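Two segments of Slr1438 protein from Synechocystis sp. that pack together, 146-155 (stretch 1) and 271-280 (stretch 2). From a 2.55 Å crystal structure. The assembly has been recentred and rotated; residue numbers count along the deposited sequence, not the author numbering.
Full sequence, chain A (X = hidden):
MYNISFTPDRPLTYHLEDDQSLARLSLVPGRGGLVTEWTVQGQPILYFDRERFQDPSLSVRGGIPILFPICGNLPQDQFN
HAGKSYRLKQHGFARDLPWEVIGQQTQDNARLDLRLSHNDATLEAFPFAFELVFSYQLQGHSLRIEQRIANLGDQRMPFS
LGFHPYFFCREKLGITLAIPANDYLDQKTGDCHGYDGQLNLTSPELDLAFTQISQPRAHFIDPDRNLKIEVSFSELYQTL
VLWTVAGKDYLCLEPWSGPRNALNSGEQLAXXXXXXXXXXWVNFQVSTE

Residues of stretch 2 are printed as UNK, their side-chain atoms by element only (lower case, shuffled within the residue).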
# COMPACT_ATOMS: atom_id res chain seq x y z
N GLU A 146 -11.20 -1.56 -2.37
CA GLU A 146 -12.05 -0.40 -2.44
C GLU A 146 -12.05 0.26 -1.08
O GLU A 146 -12.16 -0.41 -0.04
CB GLU A 146 -13.46 -0.81 -2.87
CG GLU A 146 -13.46 -1.61 -4.16
CD GLU A 146 -14.85 -1.88 -4.70
OE1 GLU A 146 -15.72 -2.35 -3.92
OE2 GLU A 146 -15.07 -1.64 -5.90
N GLN A 147 -11.91 1.58 -1.08
CA GLN A 147 -11.85 2.31 0.17
C GLN A 147 -12.94 3.35 0.29
O GLN A 147 -13.37 3.93 -0.70
CB GLN A 147 -10.50 3.05 0.30
CG GLN A 147 -9.25 2.28 -0.15
CD GLN A 147 -9.04 2.36 -1.66
OE1 GLN A 147 -9.13 3.43 -2.25
NE2 GLN A 147 -8.75 1.22 -2.29
N ARG A 148 -13.37 3.56 1.53
CA ARG A 148 -14.33 4.59 1.86
C ARG A 148 -13.64 5.29 3.03
O ARG A 148 -13.39 4.68 4.06
CB ARG A 148 -15.69 4.03 2.30
CG ARG A 148 -16.73 5.13 2.52
CD ARG A 148 -18.10 4.60 2.94
NE ARG A 148 -18.03 3.76 4.13
CZ ARG A 148 -19.07 3.30 4.81
NH1 ARG A 148 -20.30 3.60 4.43
NH2 ARG A 148 -18.89 2.53 5.88
N ILE A 149 -13.28 6.54 2.83
CA ILE A 149 -12.62 7.31 3.87
C ILE A 149 -13.71 8.20 4.45
O ILE A 149 -14.27 9.06 3.76
CB ILE A 149 -11.46 8.18 3.29
CG1 ILE A 149 -10.47 7.30 2.53
CG2 ILE A 149 -10.71 8.88 4.41
CD1 ILE A 149 -10.97 6.78 1.21
N ALA A 150 -14.04 7.98 5.71
CA ALA A 150 -15.10 8.78 6.32
C ALA A 150 -14.62 9.68 7.43
O ALA A 150 -13.67 9.38 8.15
CB ALA A 150 -16.22 7.87 6.83
N ASN A 151 -15.28 10.83 7.53
CA ASN A 151 -14.99 11.78 8.58
C ASN A 151 -16.27 11.83 9.43
O ASN A 151 -17.29 12.36 9.01
CB ASN A 151 -14.67 13.14 7.99
CG ASN A 151 -14.53 14.20 9.05
OD1 ASN A 151 -14.38 13.88 10.23
ND2 ASN A 151 -14.57 15.46 8.64
N LEU A 152 -16.20 11.24 10.62
CA LEU A 152 -17.35 11.19 11.51
C LEU A 152 -17.25 12.27 12.58
O LEU A 152 -17.84 12.16 13.65
CB LEU A 152 -17.46 9.80 12.14
CG LEU A 152 -17.57 8.65 11.12
CD1 LEU A 152 -17.82 7.32 11.83
CD2 LEU A 152 -18.69 8.94 10.16
N GLY A 153 -16.49 13.31 12.25
CA GLY A 153 -16.30 14.43 13.15
C GLY A 153 -16.96 15.70 12.65
O GLY A 153 -17.61 15.70 11.60
N ASP A 154 -16.76 16.81 13.37
CA ASP A 154 -17.37 18.08 13.01
C ASP A 154 -16.56 19.07 12.15
O ASP A 154 -17.03 20.17 11.88
CB ASP A 154 -17.86 18.78 14.29
CG ASP A 154 -16.71 19.18 15.20
OD1 ASP A 154 -15.76 18.38 15.35
OD2 ASP A 154 -16.78 20.28 15.78
N GLN A 155 -15.37 18.70 11.72
CA GLN A 155 -14.62 19.62 10.88
C GLN A 155 -13.85 18.91 9.79
O GLN A 155 -13.53 17.73 9.92
CB GLN A 155 -13.68 20.48 11.72
CG GLN A 155 -12.78 19.72 12.65
CD GLN A 155 -11.76 20.62 13.31
OE1 GLN A 155 -12.11 21.68 13.85
NE2 GLN A 155 -10.49 20.22 13.28
N UNK A 271 -9.31 16.05 1.28
CA UNK A 271 -10.17 16.36 2.40
C UNK A 271 -11.48 15.59 2.38
O UNK A 271 -11.93 15.13 1.32
c UNK A 271 -10.49 17.86 2.44
n UNK A 271 -7.46 20.00 2.12
c UNK A 271 -9.29 18.78 2.59
c UNK A 271 -7.40 20.83 5.71
c UNK A 271 -9.25 19.37 5.13
c UNK A 271 -8.54 20.09 6.07
c UNK A 271 -8.44 19.18 1.60
c UNK A 271 -8.82 19.39 3.80
c UNK A 271 -7.67 20.14 3.46
c UNK A 271 -6.95 20.87 4.41
N UNK A 272 -12.09 15.47 3.56
CA UNK A 272 -13.38 14.81 3.74
C UNK A 272 -14.20 15.73 4.63
O UNK A 272 -13.86 15.97 5.80
c UNK A 272 -14.65 12.83 4.61
c UNK A 272 -13.26 13.43 4.45
c UNK A 272 -12.37 12.48 3.64
N UNK A 273 -15.29 16.27 4.09
CA UNK A 273 -16.14 17.16 4.85
C UNK A 273 -16.74 16.45 6.05
O UNK A 273 -16.88 15.23 6.06
o UNK A 273 -15.63 20.07 3.84
o UNK A 273 -14.63 19.23 2.07
c UNK A 273 -16.75 18.32 2.67
c UNK A 273 -17.25 17.70 3.96
c UNK A 273 -15.58 19.28 2.88
N UNK A 274 -17.11 17.22 7.09
CA UNK A 274 -17.70 16.70 8.33
C UNK A 274 -18.87 15.76 8.07
O UNK A 274 -19.67 16.00 7.17
c UNK A 274 -17.10 18.69 7.09
c UNK A 274 -18.16 17.96 9.05
c UNK A 274 -17.22 19.01 8.55
N UNK A 275 -18.96 14.70 8.87
CA UNK A 275 -20.05 13.73 8.75
C UNK A 275 -20.28 13.33 7.30
O UNK A 275 -21.41 13.22 6.83
c UNK A 275 -21.14 14.76 10.79
c UNK A 275 -20.75 16.49 12.45
o UNK A 275 -20.43 15.88 14.75
c UNK A 275 -21.33 14.33 9.35
c UNK A 275 -20.67 15.53 13.44
c UNK A 275 -20.99 16.10 11.13
c UNK A 275 -21.07 13.81 11.81
c UNK A 275 -20.83 14.19 13.13
N UNK A 276 -19.17 13.12 6.59
CA UNK A 276 -19.21 12.72 5.19
C UNK A 276 -18.13 11.67 4.97
O UNK A 276 -17.44 11.27 5.90
c UNK A 276 -18.91 13.92 4.29
o UNK A 276 -19.77 15.01 4.58
N UNK A 277 -18.00 11.23 3.72
CA UNK A 277 -16.99 10.25 3.35
C UNK A 277 -16.77 10.28 1.84
O UNK A 277 -17.60 10.79 1.10
c UNK A 277 -17.43 8.84 3.75
o UNK A 277 -18.37 8.32 2.82
N UNK A 278 -15.63 9.76 1.39
CA UNK A 278 -15.38 9.68 -0.03
C UNK A 278 -14.83 8.29 -0.30
O UNK A 278 -14.29 7.64 0.61
c UNK A 278 -14.41 10.77 -0.51
c UNK A 278 -13.09 10.84 0.20
n UNK A 278 -10.90 14.18 -1.56
c UNK A 278 -11.17 13.04 -2.20
c UNK A 278 -12.34 12.12 -0.22
n UNK A 278 -10.73 12.87 -3.44
n UNK A 278 -11.85 12.06 -1.60
N UNK A 279 -15.00 7.81 -1.52
CA UNK A 279 -14.52 6.47 -1.85
C UNK A 279 -13.48 6.50 -2.96
O UNK A 279 -13.33 7.47 -3.69
c UNK A 279 -15.70 5.56 -2.24
o UNK A 279 -16.35 6.00 -3.41
N UNK A 280 -12.74 5.40 -3.05
CA UNK A 280 -11.70 5.28 -4.05
C UNK A 280 -11.41 3.81 -4.21
O UNK A 280 -11.98 2.96 -3.51
c UNK A 280 -10.45 6.02 -3.57

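Position 271 carries one carbon and then fused five- and six-membered rings holding eight carbons and one nitrogen. That is an indole, so the residue is Trp271; its CA-to-CB bond points away from stretch 1, without contact there.

At position 272 one carbon bears two more, a beta-branched group suited to a strand, touching Ile149 and Asn151. This is Val272, compact and apolar in a buried site: its CG1 packs 3.4 Å from CB of Asn151, its CG2 4.0 Å from CG2 of Ile149.

Position 273 has three carbons, the third carrying two oxygens, and none touches stretch 1: Glu273. Its CA-to-CB bond points away, and the residue is exposed, which a carboxylate tolerates well.

At position 274 three carbons close a ring onto the backbone nitrogen, so this is Pro274. Its CG lies 3.5 Å from both O of Asp154 and CA of Gln155.

Position 275 shows one carbon and a six-carbon ring bearing an oxygen: Tyr275. The CA-to-CB bond points away, yet the ring returns to cover the turn, with O of Gly153 over one face and CA of Asp154 3.8 Å from CE2. Its amide donates to O of Gly153 (N to O, 3.2 Å).

Positions 276 and 277 each have one carbon and one oxygen. The first, its side chain clear of stretch 1, is Ser276, whose OG donates to O of Pro274 at 2.8 Å, tying down the bend before the strand. The second is Ser277, small enough for its CB to sit 3.4 Å from CB of Ala150.

Position 278 has three carbons, a nitrogen, and a carbon with two further nitrogens; its second carbon lies 4.4 Å from CB of Ile149. This is Arg278, whose NH1 reaches back to O of Trp271 (3.2 Å).

Position 279, again one carbon and one oxygen, has its CB 3.2 Å from O of Gln147; it is Ser279, small, polar and exposed. Position 280 has a single carbon, 3.2 Å from OE1 of Gln147; it is Ala280, buried and closely packed.

The contact is an antiparallel strand pairing that ends in a loop clasp. Amide nitrogens of Gln147, Ile149 and Asn151 donate to carbonyl oxygens of Ala280, Arg278 and Ser276 at 2.7 to 2.8 Å; the return bonds are sound except the weak one from N of Ser276 to O of Asn151 (3.2 Å). Asn151 then locks the ends together: its ND2 donates to O of Val272 (3.0 Å) and to O of Gln155 (2.8 Å), while its OD1 accepts from N of Gly153 (3.0 Å).

Stretch 2 (271-280) WVEPYSSRSA
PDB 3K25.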